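Local coordinates for possible sortase-like protein (Corynebacterium diphtheriae, PDB 5UUS), which is probably a class E sortase, a membrane-associated cysteine transpeptidase whose family cleaves sorting signals and joins proteins to the cell wall, at residues M44-F49 with G102-C107; A109-T114 with W118-V123. All coordinates share one frame; numbering follows the deposited sequence.

Contact 1: M44-F49 with G102-C107; sequences MYIPQF and GNLNVC
Leu104 reaches across to Ile46 and Phe49 with one methyl group, and that methyl carries most of the contact. Leu104 CD2 lies 3.7 Å from Ile46 CG2 and equally far, 3.7 Å, from Phe49 CZ. The branch carbon takes part as well, since Leu104 CG is 3.7 Å from Phe49 CZ. The leucine side chain crosses both partners at about a right angle, its methyl lying by the CZ end of the ring. Within 44-49, Ile46 CG2 sits 3.8 Å above the plane of the Phe49 ring, offset toward the rim; it touches both ring and leucine, and the three side chains meet one another. It can do so because CG2 is anti to the backbone N, with CG1 beside that nitrogen (chi1 -55°). The branched ends of leucine and isoleucine suit this place, offering methyls that fit against each other and the flat ring.

The next shell is the turn that brings isoleucine and phenylalanine together. At the end of strand 40-45 the chain passes through a short 3-10 segment at Pro47 and Gln48, and Phe49 N donates to Ile46 O at 2.7 Å. Proline suits this turn, because its ring restricts phi. Phe53 packs edge-to-face on Phe49 and also touches Ile46, while Ile110 of the neighbouring strand adds to the apolar surroundings of Ile46.

On the other side, Leu104 O accepts a hydrogen bond from Arg160, and Cys107 forms a disulfide with Cys140. The contact therefore joins an early strand's end to a later loop chiefly by apolar packing. Ile46 and Leu104 are buried, Phe49 closes the group from a partly exposed position, and their mutual packing keeps apolar surface from water.

Contact 2: A109-T114 with W118-V123; sequences AIVVET and WSVYRV
A beta hairpin of the sortase barrel pairs 109-114 with 118-123, antiparallel, their axes at 156°. Ile110 and Tyr121 form one hydrogen-bonded pair, with Ile110 N 2.7 Å from Tyr121 O; Val112 and Ser119 form the other, Val112 N lying 2.9 Å from Ser119 O.

On one face of the sheet, Glu113 runs alongside Trp118. Its CG stands over the six-membered ring, 3.8 Å from the centroid, in a CH-pi contact. With CG anti to the backbone N (chi1 -180°) and the chain extended beyond it, the carboxylate lies by the ring's far end, nearly parallel to it (13°). Lys217 pairs with Glu113 OE2, and Tyr45 OH hydrogen-bonds OE1. Val111 CG1 meets the indole edge, 3.6 Å from Trp118 CE3. Farther along, small Ala109 puts its CB against one face of the Arg122 guanidinium, toward the rim.

The opposite face is largely apolar: Val112 CG2 packs 4.1 Å from Tyr121 CD1, and Met190 and Phe85 touch both. Ser119 OG, hydrogen-bonded to His214, also shares a water with Val112 O.

Backbone bonds thus fix the register, while Glu113 and Arg122 lie against Trp118 and Ala109 and their charges find Lys217 and Glu228 beyond the hairpin.

Overall arrangement
Both contacts are buried in the sortase domain, away from the predicted catalytic residues, with centres about 10 Å apart. Contact 2 is the broader, a two-stranded pairing with both main-chain bonds and mixed side-chain chemistry, whereas contact 1 is a small apolar meeting of a strand end and a loop. They share one sheet, because strand 40-45 lies beside strand 109-114: Tyr45 N probably donates to Val111 O at 2.8 Å. A second link comes from the loop, where Cys107 N is 2.7 Å from Val123 O, also a probable hydrogen bond. Partly exposed Glu113 and Arg122 give contact 2 a charged margin that the touching residues of contact 1 lack.

Contact 1: M44-F49 with G102-C107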
ATOM      1  N   MET A  44       3.101  -8.154  -3.756  1.00 41.04           N
ATOM      2  CA  MET A  44       1.747  -7.674  -3.449  1.00 41.41           C
ATOM      3  C   MET A  44       0.674  -8.400  -4.246  1.00 42.04           C
ATOM      4  O   MET A  44       0.885  -8.771  -5.399  1.00 44.71           O
ATOM      5  CB  MET A  44       1.618  -6.153  -3.671  1.00 40.88           C
ATOM      6  CG  MET A  44       1.854  -5.662  -5.103  1.00 40.82           C
ATOM      7  SD  MET A  44       1.536  -3.863  -5.239  1.00 49.84           S
ATOM      8  CE  MET A  44      -0.246  -3.793  -5.132  1.00 49.46           C
ATOM      9  N   TYR A  45      -0.467  -8.601  -3.593  1.00 43.77           N
ATOM     10  CA  TYR A  45      -1.629  -9.240  -4.178  1.00 43.30           C
ATOM     11  C   TYR A  45      -2.863  -8.338  -4.001  1.00 42.14           C
ATOM     12  O   TYR A  45      -3.055  -7.724  -2.947  1.00 39.87           O
ATOM     13  CB  TYR A  45      -1.928 -10.589  -3.520  1.00 44.37           C
ATOM     14  CG  TYR A  45      -0.775 -11.532  -3.320  1.00 46.67           C
ATOM     15  CD1 TYR A  45       0.181 -11.299  -2.335  1.00 48.56           C
ATOM     16  CD2 TYR A  45      -0.689 -12.703  -4.051  1.00 47.09           C
ATOM     17  CE1 TYR A  45       1.227 -12.203  -2.126  1.00 47.96           C
ATOM     18  CE2 TYR A  45       0.354 -13.607  -3.854  1.00 49.75           C
ATOM     19  CZ  TYR A  45       1.304 -13.345  -2.887  1.00 52.32           C
ATOM     20  OH  TYR A  45       2.330 -14.239  -2.680  1.00 56.08           O
ATOM     21  N   ILE A  46      -3.719  -8.312  -5.014  1.00 46.72           N
ATOM     22  CA  ILE A  46      -5.012  -7.641  -4.906  1.00 45.91           C
ATOM     23  C   ILE A  46      -6.085  -8.647  -5.304  1.00 48.13           C
ATOM     24  O   ILE A  46      -6.357  -8.805  -6.495  1.00 50.48           O
ATOM     25  CB  ILE A  46      -5.080  -6.394  -5.800  1.00 40.55           C
ATOM     26  CG1 ILE A  46      -3.909  -5.454  -5.469  1.00 43.49           C
ATOM     27  CG2 ILE A  46      -6.442  -5.709  -5.644  1.00 45.39           C
ATOM     28  CD1 ILE A  46      -3.962  -4.090  -6.173  1.00 44.31           C
ATOM     29  N   PRO A  47      -6.676  -9.348  -4.313  1.00 45.32           N
ATOM     30  CA  PRO A  47      -7.586 -10.479  -4.554  1.00 49.86           C
ATOM     31  C   PRO A  47      -8.794 -10.068  -5.407  1.00 52.75           C
ATOM     32  O   PRO A  47      -9.287 -10.858  -6.201  1.00 59.23           O
ATOM     33  CB  PRO A  47      -8.006 -10.899  -3.141  1.00 49.79           C
ATOM     34  CG  PRO A  47      -6.861 -10.436  -2.265  1.00 53.38           C
ATOM     35  CD  PRO A  47      -6.413  -9.142  -2.876  1.00 49.50           C
ATOM     36  N   GLN A  48      -9.226  -8.820  -5.283  1.00 50.75           N
ATOM     37  CA  GLN A  48     -10.335  -8.332  -6.088  1.00 51.51           C
ATOM     38  C   GLN A  48      -9.947  -8.320  -7.563  1.00 57.89           C
ATOM     39  O   GLN A  48     -10.809  -8.356  -8.423  1.00 58.73           O
ATOM     40  CB  GLN A  48     -10.779  -6.937  -5.634  1.00 50.92           C
ATOM     41  CG  GLN A  48     -12.177  -6.558  -6.128  1.00 64.57           C
ATOM     42  CD  GLN A  48     -13.226  -7.571  -5.703  1.00 67.69           C
ATOM     43  OE1 GLN A  48     -13.366  -7.862  -4.516  1.00 71.93           O
ATOM     44  NE2 GLN A  48     -13.940  -8.139  -6.673  1.00 71.10           N
ATOM     45  N   PHE A  49      -8.651  -8.293  -7.863  1.00 53.29           N
ATOM     46  CA  PHE A  49      -8.213  -8.346  -9.259  1.00 51.87           C
ATOM     47  C   PHE A  49      -7.900  -9.781  -9.694  1.00 56.01           C
ATOM     48  O   PHE A  49      -7.321  -9.998 -10.750  1.00 59.01           O
ATOM     49  CB  PHE A  49      -6.977  -7.472  -9.499  1.00 51.72           C
ATOM     50  CG  PHE A  49      -7.220  -5.990  -9.379  1.00 54.80           C
ATOM     51  CD1 PHE A  49      -8.510  -5.476  -9.258  1.00 59.45           C
ATOM     52  CD2 PHE A  49      -6.146  -5.101  -9.424  1.00 56.01           C
ATOM     53  CE1 PHE A  49      -8.725  -4.114  -9.164  1.00 54.57           C
ATOM     54  CE2 PHE A  49      -6.353  -3.729  -9.336  1.00 58.25           C
ATOM     55  CZ  PHE A  49      -7.647  -3.236  -9.202  1.00 56.15           C
ATOM     56  N   GLY A 102      -8.342   2.418 -10.461  1.00 48.09           N
ATOM     57  CA  GLY A 102      -9.586   3.182 -10.453  1.00 52.86           C
ATOM     58  C   GLY A 102     -10.803   2.315 -10.173  1.00 53.31           C
ATOM     59  O   GLY A 102     -11.890   2.814  -9.844  1.00 47.41           O
ATOM     60  N   ASN A 103     -10.614   1.005 -10.286  1.00 50.93           N
ATOM     61  CA  ASN A 103     -11.693   0.057 -10.065  1.00 51.51           C
ATOM     62  C   ASN A 103     -11.721  -0.492  -8.654  1.00 49.17           C
ATOM     63  O   ASN A 103     -12.657  -1.193  -8.295  1.00 47.63           O
ATOM     64  CB  ASN A 103     -11.607  -1.092 -11.063  1.00 59.12           C
ATOM     65  CG  ASN A 103     -11.871  -0.636 -12.485  1.00 64.30           C
ATOM     66  OD1 ASN A 103     -12.683   0.262 -12.724  1.00 68.83           O
ATOM     67  ND2 ASN A 103     -11.173  -1.243 -13.434  1.00 69.96           N
ATOM     68  N   LEU A 104     -10.710  -0.164  -7.851  1.00 43.28           N
ATOM     69  CA  LEU A 104     -10.750  -0.528  -6.423  1.00 46.03           C
ATOM     70  C   LEU A 104     -11.856   0.214  -5.675  1.00 47.63           C
ATOM     71  O   LEU A 104     -12.156   1.375  -5.972  1.00 44.17           O
ATOM     72  CB  LEU A 104      -9.413  -0.250  -5.755  1.00 48.27           C
ATOM     73  CG  LEU A 104      -8.255  -1.156  -6.177  1.00 48.85           C
ATOM     74  CD1 LEU A 104      -6.938  -0.589  -5.683  1.00 44.68           C
ATOM     75  CD2 LEU A 104      -8.438  -2.548  -5.632  1.00 52.49           C
ATOM     76  N   ASN A 105     -12.484  -0.466  -4.724  1.00 45.73           N
ATOM     77  CA  ASN A 105     -13.478   0.180  -3.868  1.00 48.17           C
ATOM     78  C   ASN A 105     -13.015   0.178  -2.437  1.00 46.15           C
ATOM     79  O   ASN A 105     -12.129  -0.610  -2.082  1.00 43.47           O
ATOM     80  CB  ASN A 105     -14.825  -0.520  -3.962  1.00 48.18           C
ATOM     81  CG  ASN A 105     -15.330  -0.617  -5.380  1.00 53.60           C
ATOM     82  OD1 ASN A 105     -15.696  -1.702  -5.845  1.00 55.99           O
ATOM     83  ND2 ASN A 105     -15.326   0.506  -6.089  1.00 47.72           N
ATOM     84  N   VAL A 106     -13.619   1.038  -1.612  1.00 45.44           N
ATOM     85  CA  VAL A 106     -13.292   1.070  -0.187  1.00 45.71           C
ATOM     86  C   VAL A 106     -13.385  -0.339   0.397  1.00 47.49           C
ATOM     87  O   VAL A 106     -14.273  -1.104   0.032  1.00 45.63           O
ATOM     88  CB  VAL A 106     -14.214   2.028   0.605  1.00 46.46           C
ATOM     89  CG1 VAL A 106     -15.664   1.670   0.390  1.00 48.05           C
ATOM     90  CG2 VAL A 106     -13.887   1.982   2.113  1.00 48.00           C
ATOM     91  N   CYS A 107     -12.412  -0.678   1.245  1.00 44.54           N
ATOM     92  CA  CYS A 107     -12.327  -1.949   1.974  1.00 45.85           C
ATOM     93  C   CYS A 107     -11.766  -3.111   1.143  1.00 48.02           C
ATOM     94  O   CYS A 107     -11.489  -4.181   1.688  1.00 47.59           O
ATOM     95  CB  CYS A 107     -13.698  -2.320   2.568  1.00 55.91           C
ATOM     96  SG  CYS A 107     -14.126  -1.380   4.070  1.00 61.62           S
TER

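Contact 2: A109-T114 with W118-V123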
ATOM      1  N   ALA A 109      -8.970  -5.356  -0.282  1.00 40.14           N
ATOM      2  CA  ALA A 109      -7.690  -5.711   0.350  1.00 38.97           C
ATOM      3  C   ALA A 109      -6.513  -5.566  -0.602  1.00 44.39           C
ATOM      4  O   ALA A 109      -6.606  -5.901  -1.790  1.00 46.39           O
ATOM      5  CB  ALA A 109      -7.737  -7.160   0.889  1.00 43.65           C
ATOM      6  N   ILE A 110      -5.413  -5.047  -0.076  1.00 40.19           N
ATOM      7  CA  ILE A 110      -4.133  -5.130  -0.744  1.00 40.06           C
ATOM      8  C   ILE A 110      -3.247  -5.950   0.216  1.00 41.67           C
ATOM      9  O   ILE A 110      -3.001  -5.522   1.335  1.00 39.69           O
ATOM     10  CB  ILE A 110      -3.503  -3.761  -1.004  1.00 40.50           C
ATOM     11  CG1 ILE A 110      -4.547  -2.741  -1.554  1.00 44.74           C
ATOM     12  CG2 ILE A 110      -2.215  -3.914  -1.861  1.00 37.20           C
ATOM     13  CD1 ILE A 110      -5.110  -3.132  -2.833  1.00 53.05           C
ATOM     14  N   VAL A 111      -2.796  -7.122  -0.216  1.00 43.02           N
ATOM     15  CA  VAL A 111      -1.988  -7.978   0.642  1.00 40.94           C
ATOM     16  C   VAL A 111      -0.522  -7.866   0.256  1.00 45.30           C
ATOM     17  O   VAL A 111      -0.181  -7.960  -0.923  1.00 43.89           O
ATOM     18  CB  VAL A 111      -2.448  -9.442   0.574  1.00 41.58           C
ATOM     19  CG1 VAL A 111      -1.614 -10.295   1.538  1.00 41.34           C
ATOM     20  CG2 VAL A 111      -3.942  -9.544   0.924  1.00 42.48           C
ATOM     21  N   VAL A 112       0.331  -7.629   1.250  1.00 40.68           N
ATOM     22  CA  VAL A 112       1.760  -7.444   1.021  1.00 37.98           C
ATOM     23  C   VAL A 112       2.554  -8.450   1.849  1.00 45.22           C
ATOM     24  O   VAL A 112       2.411  -8.558   3.062  1.00 39.94           O
ATOM     25  CB  VAL A 112       2.204  -6.009   1.349  1.00 40.11           C
ATOM     26  CG1 VAL A 112       3.654  -5.777   0.936  1.00 36.14           C
ATOM     27  CG2 VAL A 112       1.306  -5.013   0.615  1.00 38.50           C
ATOM     28  N   GLU A 113       3.382  -9.200   1.151  1.00 47.46           N
ATOM     29  CA  GLU A 113       4.221 -10.196   1.761  1.00 40.47           C
ATOM     30  C   GLU A 113       5.672  -9.737   1.751  1.00 45.92           C
ATOM     31  O   GLU A 113       6.179  -9.288   0.706  1.00 40.71           O
ATOM     32  CB  GLU A 113       4.064 -11.497   0.981  1.00 44.20           C
ATOM     33  CG  GLU A 113       4.848 -12.638   1.459  1.00 47.70           C
ATOM     34  CD  GLU A 113       4.862 -13.768   0.430  1.00 51.07           C
ATOM     35  OE1 GLU A 113       4.328 -13.597  -0.712  1.00 48.94           O
ATOM     36  OE2 GLU A 113       5.419 -14.822   0.771  1.00 52.60           O
ATOM     37  N   THR A 114       6.353  -9.845   2.891  1.00 41.49           N
ATOM     38  CA  THR A 114       7.805  -9.740   2.861  1.00 39.62           C
ATOM     39  C   THR A 114       8.425 -11.103   3.194  1.00 36.57           C
ATOM     40  O   THR A 114       7.714 -12.083   3.420  1.00 40.33           O
ATOM     41  CB  THR A 114       8.327  -8.669   3.837  1.00 37.11           C
ATOM     42  OG1 THR A 114       8.242  -9.163   5.172  1.00 39.40           O
ATOM     43  CG2 THR A 114       7.532  -7.373   3.694  1.00 40.58           C
ATOM     44  N   TRP A 118       3.331 -10.941   6.779  1.00 37.09           N
ATOM     45  CA  TRP A 118       2.164 -10.671   5.937  1.00 39.33           C
ATOM     46  C   TRP A 118       1.512  -9.401   6.470  1.00 44.72           C
ATOM     47  O   TRP A 118       1.396  -9.247   7.689  1.00 42.20           O
ATOM     48  CB  TRP A 118       1.153 -11.835   5.968  1.00 41.87           C
ATOM     49  CG  TRP A 118       1.576 -13.064   5.242  1.00 45.54           C
ATOM     50  CD1 TRP A 118       2.149 -14.206   5.789  1.00 37.63           C
ATOM     51  CD2 TRP A 118       1.453 -13.315   3.832  1.00 42.39           C
ATOM     52  NE1 TRP A 118       2.389 -15.126   4.796  1.00 42.82           N
ATOM     53  CE2 TRP A 118       1.978 -14.610   3.586  1.00 45.78           C
ATOM     54  CE3 TRP A 118       0.957 -12.568   2.750  1.00 46.91           C
ATOM     55  CZ2 TRP A 118       2.010 -15.179   2.307  1.00 46.66           C
ATOM     56  CZ3 TRP A 118       0.979 -13.134   1.474  1.00 46.00           C
ATOM     57  CH2 TRP A 118       1.501 -14.429   1.266  1.00 49.41           C
ATOM     58  N   SER A 119       1.115  -8.495   5.563  1.00 39.20           N
ATOM     59  CA  SER A 119       0.371  -7.287   5.908  1.00 36.96           C
ATOM     60  C   SER A 119      -0.897  -7.248   5.057  1.00 40.11           C
ATOM     61  O   SER A 119      -0.874  -7.630   3.885  1.00 38.01           O
ATOM     62  CB  SER A 119       1.196  -6.014   5.654  1.00 41.01           C
ATOM     63  OG  SER A 119       2.427  -6.047   6.330  1.00 44.49           O
ATOM     64  N   VAL A 120      -1.995  -6.803   5.653  1.00 37.15           N
ATOM     65  CA  VAL A 120      -3.203  -6.554   4.891  1.00 36.31           C
ATOM     66  C   VAL A 120      -3.530  -5.095   5.041  1.00 41.00           C
ATOM     67  O   VAL A 120      -3.707  -4.614   6.166  1.00 41.28           O
ATOM     68  CB  VAL A 120      -4.388  -7.396   5.383  1.00 35.20           C
ATOM     69  CG1 VAL A 120      -5.671  -7.019   4.617  1.00 37.53           C
ATOM     70  CG2 VAL A 120      -4.057  -8.882   5.240  1.00 38.10           C
ATOM     71  N   TYR A 121      -3.593  -4.401   3.911  1.00 42.99           N
ATOM     72  CA  TYR A 121      -4.120  -3.043   3.854  1.00 43.31           C
ATOM     73  C   TYR A 121      -5.498  -3.031   3.195  1.00 43.12           C
ATOM     74  O   TYR A 121      -5.802  -3.883   2.367  1.00 40.51           O
ATOM     75  CB  TYR A 121      -3.188  -2.130   3.077  1.00 41.45           C
ATOM     76  CG  TYR A 121      -1.822  -1.929   3.677  1.00 39.53           C
ATOM     77  CD1 TYR A 121      -0.782  -2.816   3.400  1.00 37.90           C
ATOM     78  CD2 TYR A 121      -1.551  -0.820   4.483  1.00 39.81           C
ATOM     79  CE1 TYR A 121       0.498  -2.616   3.937  1.00 40.11           C
ATOM     80  CE2 TYR A 121      -0.274  -0.612   5.017  1.00 37.31           C
ATOM     81  CZ  TYR A 121       0.741  -1.519   4.739  1.00 38.34           C
ATOM     82  OH  TYR A 121       2.009  -1.321   5.243  1.00 36.53           O
ATOM     83  N   ARG A 122      -6.332  -2.065   3.558  1.00 42.11           N
ATOM     84  CA  ARG A 122      -7.647  -1.961   2.940  1.00 43.76           C
ATOM     85  C   ARG A 122      -7.886  -0.548   2.425  1.00 43.49           C
ATOM     86  O   ARG A 122      -7.596   0.435   3.109  1.00 40.28           O
ATOM     87  CB  ARG A 122      -8.708  -2.407   3.930  1.00 43.17           C
ATOM     88  CG  ARG A 122      -8.543  -3.887   4.250  1.00 43.62           C
ATOM     89  CD  ARG A 122      -9.852  -4.554   4.526  1.00 47.02           C
ATOM     90  NE  ARG A 122      -9.680  -5.980   4.780  1.00 48.35           N
ATOM     91  CZ  ARG A 122     -10.139  -6.938   3.985  1.00 49.85           C
ATOM     92  NH1 ARG A 122     -10.830  -6.634   2.883  1.00 46.85           N
ATOM     93  NH2 ARG A 122      -9.934  -8.201   4.301  1.00 48.67           N
ATOM     94  N   VAL A 123      -8.353  -0.463   1.182  1.00 40.16           N
ATOM     95  CA  VAL A 123      -8.581   0.819   0.536  1.00 36.10           C
ATOM     96  C   VAL A 123      -9.496   1.694   1.394  1.00 38.00           C
ATOM     97  O   VAL A 123     -10.559   1.251   1.879  1.00 37.69           O
ATOM     98  CB  VAL A 123      -9.175   0.620  -0.879  1.00 40.81           C
ATOM     99  CG1 VAL A 123      -9.521   1.964  -1.505  1.00 39.72           C
ATOM    100  CG2 VAL A 123      -8.180  -0.152  -1.766  1.00 39.07           C
TER
HETATM  101  O   HOH W   1       4.222  -7.655   5.055  1.00 41.80           O